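Local coordinates for protein putative Glycerophosphoryl diester phosphodiesterase (Silicibacter pomeroyi, PDB 3L12) that is a putative member of the glycerophosphoryl diester phosphodiesterase family, built on a TIM-barrel fold, and binds a magnesium ion, at residues 281-286 against 305-310; 92-97 against 126-131; 237-242 against 265-270. One frame throughout, in Å; residues are numbered along the deposited sequence.

Contact 1 of 3, residues 281-286 against 305-310; sequences DIRRMA and LIDMGL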
loop_
_atom_site.group_PDB
_atom_site.type_symbol
_atom_site.label_atom_id
_atom_site.label_comp_id
_atom_site.label_asym_id
_atom_site.label_seq_id
_atom_site.Cartn_x
_atom_site.Cartn_y
_atom_site.Cartn_z
ATOM N N ASP A 281 -15.001 11.042 9.937
ATOM C CA ASP A 281 -15.824 11.260 8.724
ATOM C C ASP A 281 -16.242 9.931 8.117
ATOM O O ASP A 281 -17.395 9.744 7.767
ATOM C CB ASP A 281 -15.088 12.096 7.699
ATOM C CG ASP A 281 -14.770 13.537 8.192
ATOM O OD1 ASP A 281 -15.485 14.080 9.056
ATOM O OD2 ASP A 281 -13.763 14.094 7.697
ATOM N N ILE A 282 -15.311 8.997 8.082
ATOM C CA ILE A 282 -15.630 7.630 7.563
ATOM C C ILE A 282 -16.734 7.015 8.389
ATOM O O ILE A 282 -17.765 6.558 7.867
ATOM C CB ILE A 282 -14.382 6.758 7.507
ATOM C CG1 ILE A 282 -13.360 7.310 6.510
ATOM C CG2 ILE A 282 -14.736 5.298 7.158
ATOM C CD1 ILE A 282 -11.940 6.727 6.661
ATOM N N ARG A 283 -16.560 7.058 9.713
ATOM C CA ARG A 283 -17.556 6.552 10.634
ATOM C C ARG A 283 -18.912 7.238 10.471
ATOM O O ARG A 283 -19.929 6.566 10.419
ATOM C CB ARG A 283 -17.044 6.678 12.090
ATOM C CG ARG A 283 -17.941 6.096 13.125
ATOM C CD ARG A 283 -17.239 5.993 14.471
ATOM N NE ARG A 283 -16.149 5.031 14.476
ATOM C CZ ARG A 283 -16.281 3.730 14.778
ATOM N NH1 ARG A 283 -17.431 3.223 15.176
ATOM N NH2 ARG A 283 -15.216 2.954 14.751
ATOM N N ARG A 284 -18.937 8.565 10.395
ATOM C CA ARG A 284 -20.197 9.318 10.256
ATOM C C ARG A 284 -20.895 8.961 8.945
ATOM O O ARG A 284 -22.131 8.769 8.946
ATOM C CB ARG A 284 -19.956 10.835 10.333
ATOM C CG ARG A 284 -21.234 11.636 10.352
ATOM C CD ARG A 284 -20.998 13.093 10.610
ATOM N NE ARG A 284 -20.354 13.752 9.477
ATOM C CZ ARG A 284 -19.053 14.003 9.370
ATOM N NH1 ARG A 284 -18.199 13.690 10.346
ATOM N NH2 ARG A 284 -18.591 14.579 8.262
HETATM N N MSE A 285 -20.127 8.814 7.853
HETATM C CA MSE A 285 -20.724 8.469 6.573
HETATM C C MSE A 285 -21.321 7.057 6.599
HETATM O O MSE A 285 -22.417 6.856 6.116
HETATM C CB MSE A 285 -19.753 8.604 5.380
HETATM C CG MSE A 285 -19.365 9.989 5.026
HETATM SE SE MSE A 285 -20.893 11.170 4.607
HETATM C CE MSE A 285 -21.225 11.898 6.333
ATOM N N ALA A 286 -20.602 6.097 7.192
ATOM C CA ALA A 286 -21.163 4.757 7.354
ATOM C C ALA A 286 -22.508 4.805 8.104
ATOM O O ALA A 286 -23.462 4.113 7.725
ATOM C CB ALA A 286 -20.146 3.782 8.038
ATOM N N LEU A 305 -14.972 -0.016 8.985
ATOM C CA LEU A 305 -16.169 -0.836 8.705
ATOM C C LEU A 305 -16.164 -2.120 9.525
ATOM O O LEU A 305 -17.156 -2.462 10.163
ATOM C CB LEU A 305 -16.360 -1.100 7.214
ATOM C CG LEU A 305 -16.593 0.131 6.329
ATOM C CD1 LEU A 305 -16.595 -0.224 4.843
ATOM C CD2 LEU A 305 -17.905 0.849 6.706
ATOM N N ILE A 306 -15.020 -2.793 9.592
ATOM C CA ILE A 306 -14.923 -3.987 10.427
ATOM C C ILE A 306 -15.199 -3.673 11.912
ATOM O O ILE A 306 -15.883 -4.411 12.587
ATOM C CB ILE A 306 -13.510 -4.658 10.299
ATOM C CG1 ILE A 306 -13.269 -5.261 8.908
ATOM C CG2 ILE A 306 -13.276 -5.688 11.408
ATOM C CD1 ILE A 306 -14.270 -6.290 8.460
ATOM N N ASP A 307 -14.663 -2.565 12.409
ATOM C CA ASP A 307 -14.905 -2.151 13.775
ATOM C C ASP A 307 -16.424 -1.916 14.055
ATOM O O ASP A 307 -16.925 -2.142 15.174
ATOM C CB ASP A 307 -14.155 -0.865 14.081
ATOM C CG ASP A 307 -14.343 -0.462 15.534
ATOM O OD1 ASP A 307 -13.713 -1.121 16.401
ATOM O OD2 ASP A 307 -15.212 0.428 15.802
HETATM N N MSE A 308 -17.130 -1.499 13.018
HETATM C CA MSE A 308 -18.594 -1.290 13.052
HETATM C C MSE A 308 -19.397 -2.530 12.727
HETATM O O MSE A 308 -20.626 -2.480 12.653
HETATM C CB MSE A 308 -19.010 -0.151 12.044
HETATM C CG MSE A 308 -18.356 1.135 12.409
HETATM SE SE MSE A 308 -18.696 2.555 11.156
HETATM C CE MSE A 308 -20.566 2.920 11.494
ATOM N N GLY A 309 -18.742 -3.673 12.593
ATOM C CA GLY A 309 -19.420 -4.916 12.286
ATOM C C GLY A 309 -19.927 -5.071 10.873
ATOM O O GLY A 309 -20.749 -5.964 10.625
ATOM N N LEU A 310 -19.458 -4.214 9.969
ATOM C CA LEU A 310 -19.900 -4.185 8.583
ATOM C C LEU A 310 -18.826 -4.836 7.695
ATOM O O LEU A 310 -17.746 -5.197 8.150
ATOM C CB LEU A 310 -20.150 -2.747 8.152
ATOM C CG LEU A 310 -21.200 -1.959 8.979
ATOM C CD1 LEU A 310 -21.180 -0.453 8.712
ATOM C CD2 LEU A 310 -22.588 -2.549 8.787
HETATM O O HOH W 1 -18.221 0.638 16.387
#
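Arg283 leaves its helix with CG anti to the backbone N (chi1 -176°) and runs on extended until chi3 bends it, so that the guanidinium reaches the end of helix 298-307. Asp307 also carries its CG anti to the backbone N, and its carboxylate meets the arginine there. NH2 of Arg283 donates to OD2 of Asp307 over 2.7 Å in a nearly straight salt bridge, N-H...O angle 163°. The oxygen lies close to the guanidinium plane, yet the nitrogen stands above the carboxylate plane, the two flat groups being 76° apart. Water 1 adds a second link, accepting from Arg283 NH1 and donating to Asp307 OD2, so the arginine is held through both terminal nitrogens. Met308, a selenomethionine bent at chi3, lays SE over one face of the guanidinium, offset toward its rim. In this TIM-barrel family protein the contact joins two successive helices, on either side of strand 292-295 in the sequence. The second ends in a Schellman motif: Gly309, with positive phi, is the C-prime residue, and Leu310 N bonds to Leu305 O at 2.9 Å. That turn lets Leu310 fold back toward Ala286. The small methyl of Ala286 suits the close approach, for its CB lies 3.6 Å from CE of Met308. CD2 of Leu305 packs on the same methyl, with CD1 of Leu310 at the margin. Arg284 grips OD1 of Asp281 with NH1 and NH2. At the end of helix 298-307 Asp307 O accepts a hydrogen bond from Arg108 of the second subunit.

Contact 2 of 3, residues 92-97 against 126-131; sequences MTYAEI and VPRLGE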
loop_
_atom_site.group_PDB
_atom_site.type_symbol
_atom_site.label_atom_id
_atom_site.label_comp_id
_atom_site.label_asym_id
_atom_site.label_seq_id
_atom_site.Cartn_x
_atom_site.Cartn_y
_atom_site.Cartn_z
HETATM N N MSE A 92 -1.569 18.359 -25.867
HETATM C CA MSE A 92 -0.410 17.462 -25.873
HETATM C C MSE A 92 -0.756 16.130 -26.493
HETATM O O MSE A 92 -1.862 15.593 -26.281
HETATM C CB MSE A 92 0.063 17.174 -24.435
HETATM C CG MSE A 92 0.351 18.395 -23.670
HETATM SE SE MSE A 92 0.830 18.011 -21.810
HETATM C CE MSE A 92 2.479 17.148 -22.188
ATOM N N THR A 93 0.186 15.559 -27.223
ATOM C CA THR A 93 0.017 14.220 -27.736
ATOM C C THR A 93 0.244 13.248 -26.602
ATOM O O THR A 93 0.888 13.568 -25.585
ATOM C CB THR A 93 0.983 13.881 -28.866
ATOM O OG1 THR A 93 2.326 13.841 -28.371
ATOM C CG2 THR A 93 0.855 14.897 -30.051
ATOM N N TYR A 94 -0.273 12.023 -26.751
ATOM C CA TYR A 94 -0.040 11.029 -25.741
ATOM C C TYR A 94 1.479 10.773 -25.594
ATOM O O TYR A 94 1.969 10.627 -24.472
ATOM C CB TYR A 94 -0.771 9.699 -26.012
ATOM C CG TYR A 94 -0.455 8.716 -24.913
ATOM C CD1 TYR A 94 -0.760 9.000 -23.596
ATOM C CD2 TYR A 94 0.197 7.522 -25.172
ATOM C CE1 TYR A 94 -0.421 8.138 -22.542
ATOM C CE2 TYR A 94 0.515 6.655 -24.121
ATOM C CZ TYR A 94 0.215 6.991 -22.804
ATOM O OH TYR A 94 0.513 6.124 -21.772
ATOM N N ALA A 95 2.224 10.779 -26.696
ATOM C CA ALA A 95 3.694 10.572 -26.600
ATOM C C ALA A 95 4.390 11.645 -25.738
ATOM O O ALA A 95 5.267 11.333 -24.944
ATOM C CB ALA A 95 4.333 10.507 -27.966
ATOM N N GLU A 96 3.963 12.884 -25.877
ATOM C CA GLU A 96 4.505 13.978 -25.074
ATOM C C GLU A 96 4.174 13.788 -23.608
ATOM O O GLU A 96 4.991 14.114 -22.725
ATOM C CB GLU A 96 3.981 15.309 -25.592
ATOM C CG GLU A 96 4.555 15.597 -26.958
ATOM C CD GLU A 96 3.730 16.565 -27.818
ATOM O OE1 GLU A 96 2.697 17.090 -27.346
ATOM O OE2 GLU A 96 4.166 16.809 -29.000
ATOM N N ILE A 97 2.960 13.320 -23.308
ATOM C CA ILE A 97 2.552 13.083 -21.938
ATOM C C ILE A 97 3.344 11.944 -21.337
ATOM O O ILE A 97 3.760 11.974 -20.176
ATOM C CB ILE A 97 1.043 12.785 -21.820
ATOM C CG1 ILE A 97 0.263 14.089 -22.097
ATOM C CG2 ILE A 97 0.736 12.198 -20.433
ATOM C CD1 ILE A 97 -1.230 13.843 -22.371
ATOM N N VAL A 126 1.669 8.185 -17.205
ATOM C CA VAL A 126 0.224 8.264 -17.279
ATOM C C VAL A 126 -0.265 7.146 -18.206
ATOM O O VAL A 126 0.159 7.037 -19.362
ATOM C CB VAL A 126 -0.213 9.636 -17.851
ATOM C CG1 VAL A 126 -1.745 9.651 -18.164
ATOM C CG2 VAL A 126 0.143 10.775 -16.929
ATOM N N PRO A 127 -1.158 6.303 -17.676
ATOM C CA PRO A 127 -1.569 5.196 -18.534
ATOM C C PRO A 127 -2.758 5.548 -19.425
ATOM O O PRO A 127 -3.540 6.456 -19.124
ATOM C CB PRO A 127 -2.000 4.128 -17.515
ATOM C CG PRO A 127 -2.434 4.899 -16.301
ATOM C CD PRO A 127 -1.598 6.153 -16.270
ATOM N N ARG A 128 -2.850 4.846 -20.548
ATOM C CA ARG A 128 -4.021 4.916 -21.405
ATOM C C ARG A 128 -5.197 4.265 -20.684
ATOM O O ARG A 128 -5.016 3.332 -19.905
ATOM C CB ARG A 128 -3.768 4.132 -22.696
ATOM C CG ARG A 128 -2.719 4.710 -23.620
ATOM C CD ARG A 128 -2.701 3.997 -24.981
ATOM N NE ARG A 128 -2.069 2.670 -24.931
ATOM C CZ ARG A 128 -2.696 1.485 -24.923
ATOM N NH1 ARG A 128 -4.030 1.355 -24.973
ATOM N NH2 ARG A 128 -1.944 0.388 -24.866
ATOM N N LEU A 129 -6.411 4.720 -20.956
ATOM C CA LEU A 129 -7.603 4.054 -20.398
ATOM C C LEU A 129 -7.608 2.580 -20.779
ATOM O O LEU A 129 -7.898 1.729 -19.943
ATOM C CB LEU A 129 -8.867 4.724 -20.909
ATOM C CG LEU A 129 -10.134 3.971 -20.560
ATOM C CD1 LEU A 129 -10.305 3.832 -19.050
ATOM C CD2 LEU A 129 -11.271 4.676 -21.215
ATOM N N GLY A 130 -7.233 2.298 -22.027
ATOM C CA GLY A 130 -7.174 0.918 -22.536
ATOM C C GLY A 130 -6.283 0.024 -21.703
ATOM O O GLY A 130 -6.601 -1.140 -21.467
ATOM N N GLU A 131 -5.166 0.582 -21.242
ATOM C CA GLU A 131 -4.233 -0.158 -20.402
ATOM C C GLU A 131 -4.826 -0.495 -19.068
ATOM O O GLU A 131 -4.606 -1.573 -18.550
ATOM C CB GLU A 131 -2.925 0.621 -20.210
ATOM C CG GLU A 131 -2.143 0.701 -21.490
ATOM C CD GLU A 131 -0.982 1.662 -21.481
ATOM O OE1 GLU A 131 -0.973 2.668 -20.745
ATOM O OE2 GLU A 131 -0.044 1.419 -22.298
HETATM O O HOH W 2 1.476 3.766 -22.368
HETATM O O HOH W 3 3.532 10.320 -18.064
#
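The backbones come nearest at Ile97 and Val126, whose CA atoms are 7.1 Å apart, and each segment runs from a loop into the first turn of a helix. Thr93, the N-cap of helix 94-98, forms a capping box with Glu96: Glu96 N donates to OG1 of Thr93, and Thr93 N to OE1 of Glu96. In 126-131 Arg128 holds the N-cap position, its N bonded to OE1 of Glu131. Tyr94 spans the gap. With CG anti to the backbone N (chi1 179°), its ring reaches across and OH donates to Val126 O over 2.6 Å, almost along the C=O axis at 161°, with the acceptor in the ring plane. Water 2 donates both to Tyr94 OH and to OE2 of Glu131. A tyrosine suits this place because its hydroxyl reaches the carbonyl while its ring face receives an aliphatic carbon: CG of Arg128 makes a CH-pi contact 4.1 Å from the ring centroid. The guanidinium of Arg128 stands 86° from the ring, and CG of Glu131 lies over one face of it, toward the rim. NH2 of Arg128 forms a long salt bridge to OE2 of Glu131 at 3.4 Å. Branched Ile97 and Val126 supply the apolar part, CG2 of Ile97 3.8 Å from CB of Val126, and water 3 links Ile97 O to Val126 N. The contact thus joins the starts of helices 94-98 and 129-137 beside strand 61-63, whose Val62 touches Tyr94 and Val126 and which pairs antiparallel with strand 48-55 of this TIM-barrel family protein.

Contact 3 of 3, residues 237-242 against 265-270; sequences LPQAVA and HDLGLI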
loop_
_atom_site.group_PDB
_atom_site.type_symbol
_atom_site.label_atom_id
_atom_site.label_comp_id
_atom_site.label_asym_id
_atom_site.label_seq_id
_atom_site.Cartn_x
_atom_site.Cartn_y
_atom_site.Cartn_z
ATOM N N LEU A 237 -30.971 17.980 -4.841
ATOM C CA LEU A 237 -29.980 17.308 -5.672
ATOM C C LEU A 237 -30.482 15.885 -6.038
ATOM O O LEU A 237 -30.486 15.553 -7.218
ATOM C CB LEU A 237 -28.573 17.357 -5.032
ATOM C CG LEU A 237 -27.824 18.685 -5.225
ATOM C CD1 LEU A 237 -26.526 18.811 -4.418
ATOM C CD2 LEU A 237 -27.516 18.927 -6.724
ATOM N N PRO A 238 -30.932 15.061 -5.052
ATOM C CA PRO A 238 -31.462 13.753 -5.395
ATOM C C PRO A 238 -32.574 13.784 -6.430
ATOM O O PRO A 238 -32.572 12.943 -7.340
ATOM C CB PRO A 238 -32.035 13.234 -4.068
ATOM C CG PRO A 238 -31.422 13.976 -3.030
ATOM C CD PRO A 238 -30.767 15.191 -3.588
ATOM N N GLN A 239 -33.513 14.738 -6.284
ATOM C CA GLN A 239 -34.593 14.865 -7.233
ATOM C C GLN A 239 -34.027 15.252 -8.593
ATOM O O GLN A 239 -34.425 14.692 -9.588
ATOM C CB GLN A 239 -35.661 15.873 -6.768
ATOM C CG GLN A 239 -36.891 15.890 -7.670
ATOM C CD GLN A 239 -37.553 14.509 -7.801
ATOM O OE1 GLN A 239 -37.373 13.818 -8.815
ATOM N NE2 GLN A 239 -38.250 14.079 -6.756
ATOM N N ALA A 240 -33.101 16.200 -8.635
ATOM C CA ALA A 240 -32.511 16.649 -9.887
ATOM C C ALA A 240 -31.834 15.495 -10.636
ATOM O O ALA A 240 -31.929 15.375 -11.863
ATOM C CB ALA A 240 -31.497 17.772 -9.625
ATOM N N VAL A 241 -31.126 14.652 -9.880
ATOM C CA VAL A 241 -30.431 13.497 -10.459
ATOM C C VAL A 241 -31.429 12.429 -10.950
ATOM O O VAL A 241 -31.296 11.948 -12.077
ATOM C CB VAL A 241 -29.420 12.901 -9.441
ATOM C CG1 VAL A 241 -28.886 11.577 -9.924
ATOM C CG2 VAL A 241 -28.296 13.890 -9.212
ATOM N N ALA A 242 -32.429 12.086 -10.140
ATOM C CA ALA A 242 -33.453 11.119 -10.568
ATOM C C ALA A 242 -34.151 11.652 -11.821
ATOM O O ALA A 242 -34.347 10.921 -12.807
ATOM C CB ALA A 242 -34.485 10.853 -9.456
ATOM N N HIS A 265 -32.554 7.355 -1.581
ATOM C CA HIS A 265 -32.966 5.950 -1.596
ATOM C C HIS A 265 -34.444 5.764 -1.942
ATOM O O HIS A 265 -34.804 4.832 -2.667
ATOM C CB HIS A 265 -32.702 5.276 -0.264
ATOM C CG HIS A 265 -31.260 5.002 -0.050
ATOM N ND1 HIS A 265 -30.695 4.872 1.200
ATOM C CD2 HIS A 265 -30.240 4.908 -0.942
ATOM C CE1 HIS A 265 -29.403 4.623 1.061
ATOM N NE2 HIS A 265 -29.093 4.690 -0.222
ATOM N N ASP A 266 -35.266 6.638 -1.402
ATOM C CA ASP A 266 -36.689 6.668 -1.736
ATOM C C ASP A 266 -36.913 6.877 -3.252
ATOM O O ASP A 266 -37.869 6.354 -3.810
ATOM C CB ASP A 266 -37.382 7.801 -0.984
ATOM C CG ASP A 266 -37.633 7.496 0.496
ATOM O OD1 ASP A 266 -37.658 6.309 0.942
ATOM O OD2 ASP A 266 -37.837 8.495 1.226
ATOM N N LEU A 267 -36.053 7.667 -3.896
ATOM C CA LEU A 267 -36.120 7.907 -5.349
ATOM C C LEU A 267 -35.477 6.774 -6.152
ATOM O O LEU A 267 -35.417 6.851 -7.366
ATOM C CB LEU A 267 -35.473 9.246 -5.697
ATOM C CG LEU A 267 -36.198 10.506 -5.237
ATOM C CD1 LEU A 267 -35.333 11.747 -5.260
ATOM C CD2 LEU A 267 -37.476 10.724 -6.105
ATOM N N GLY A 268 -34.988 5.744 -5.478
ATOM C CA GLY A 268 -34.357 4.591 -6.119
ATOM C C GLY A 268 -32.882 4.757 -6.490
ATOM O O GLY A 268 -32.361 3.965 -7.272
ATOM N N LEU A 269 -32.225 5.784 -5.957
ATOM C CA LEU A 269 -30.815 6.059 -6.320
ATOM C C LEU A 269 -29.866 5.381 -5.372
ATOM O O LEU A 269 -30.222 5.082 -4.220
ATOM C CB LEU A 269 -30.543 7.565 -6.274
ATOM C CG LEU A 269 -31.380 8.482 -7.141
ATOM C CD1 LEU A 269 -31.228 9.976 -6.799
ATOM C CD2 LEU A 269 -31.082 8.203 -8.634
ATOM N N ILE A 270 -28.657 5.113 -5.873
ATOM C CA ILE A 270 -27.536 4.624 -5.052
ATOM C C ILE A 270 -26.745 5.887 -4.673
ATOM O O ILE A 270 -26.629 6.775 -5.512
ATOM C CB ILE A 270 -26.717 3.598 -5.821
ATOM C CG1 ILE A 270 -27.492 2.277 -5.926
ATOM C CG2 ILE A 270 -25.325 3.375 -5.154
ATOM C CD1 ILE A 270 -26.824 1.178 -6.834
#
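Two consecutive helices of the TIM-barrel-type fold meet here, 237-244 and the end of 258-266, at the Schellman motif that closes the latter and turns the chain into strand 270-273. Gly268 adopts positive phi, a conformation that costs a residue without a side chain little, and its N bonds back to His265 O. The turn leaves Leu267 and Leu269, one residue on each side of it, pointing at the same face of helix 237-244. In both, CG is anti to the carbonyl carbon, and chi2 is near 180°, so each extends a branched end toward the helix. Their partners are Pro238, Gln239, Val241 and Ala242. Leu267 CD1 rests on CB of Pro238 at 3.8 Å and against the peptide that follows it, while CB of Leu267 lies 4.2 Å from CB of Ala242. A short alanine fits where the backbones are closest, with the CA atoms of Ala242 and Leu267 6.7 Å apart. The proline, early in the helix, needs no amide donor and offers an apolar ring to the leucines, as well as to Leu260 and Ala264 of helix 258-266. CD1 of Leu269 comes closest to the helix at Pro238 O, 3.3 Å away, and also packs on CG1 of Val241 and CB of Ala242. Trp249 of strand 248-251 backs Pro238 and Val241 and so joins the packing to the sheet. Gln239 sits at the edge of the contact: its chain is bent at chi2 (57°), crosses Leu267 at about a right angle and brings its amide end against the leucine tip, with NE2 3.5 Å from Leu267 CD2.

Overall arrangement
All three contacts are partly buried and their centres lie about 18 to 21 Å from the centre of the chain. Contacts 1 and 3 resemble each other: each joins successive helices of the barrel where the second ends in a Schellman motif with a glycine, and their nearest atoms are about 9 Å apart. Contact 3 is mainly apolar packing, with a glutamine amide at its edge, whereas contact 1 adds a salt bridge toward the surface and a water to its buried alanine and lies beside the second subunit. Contact 2 lies on the other side of the chain's centre from both, joins helix starts rather than a helix end, and relies on a tyrosine hydroxyl, a CH-pi contact and two waters.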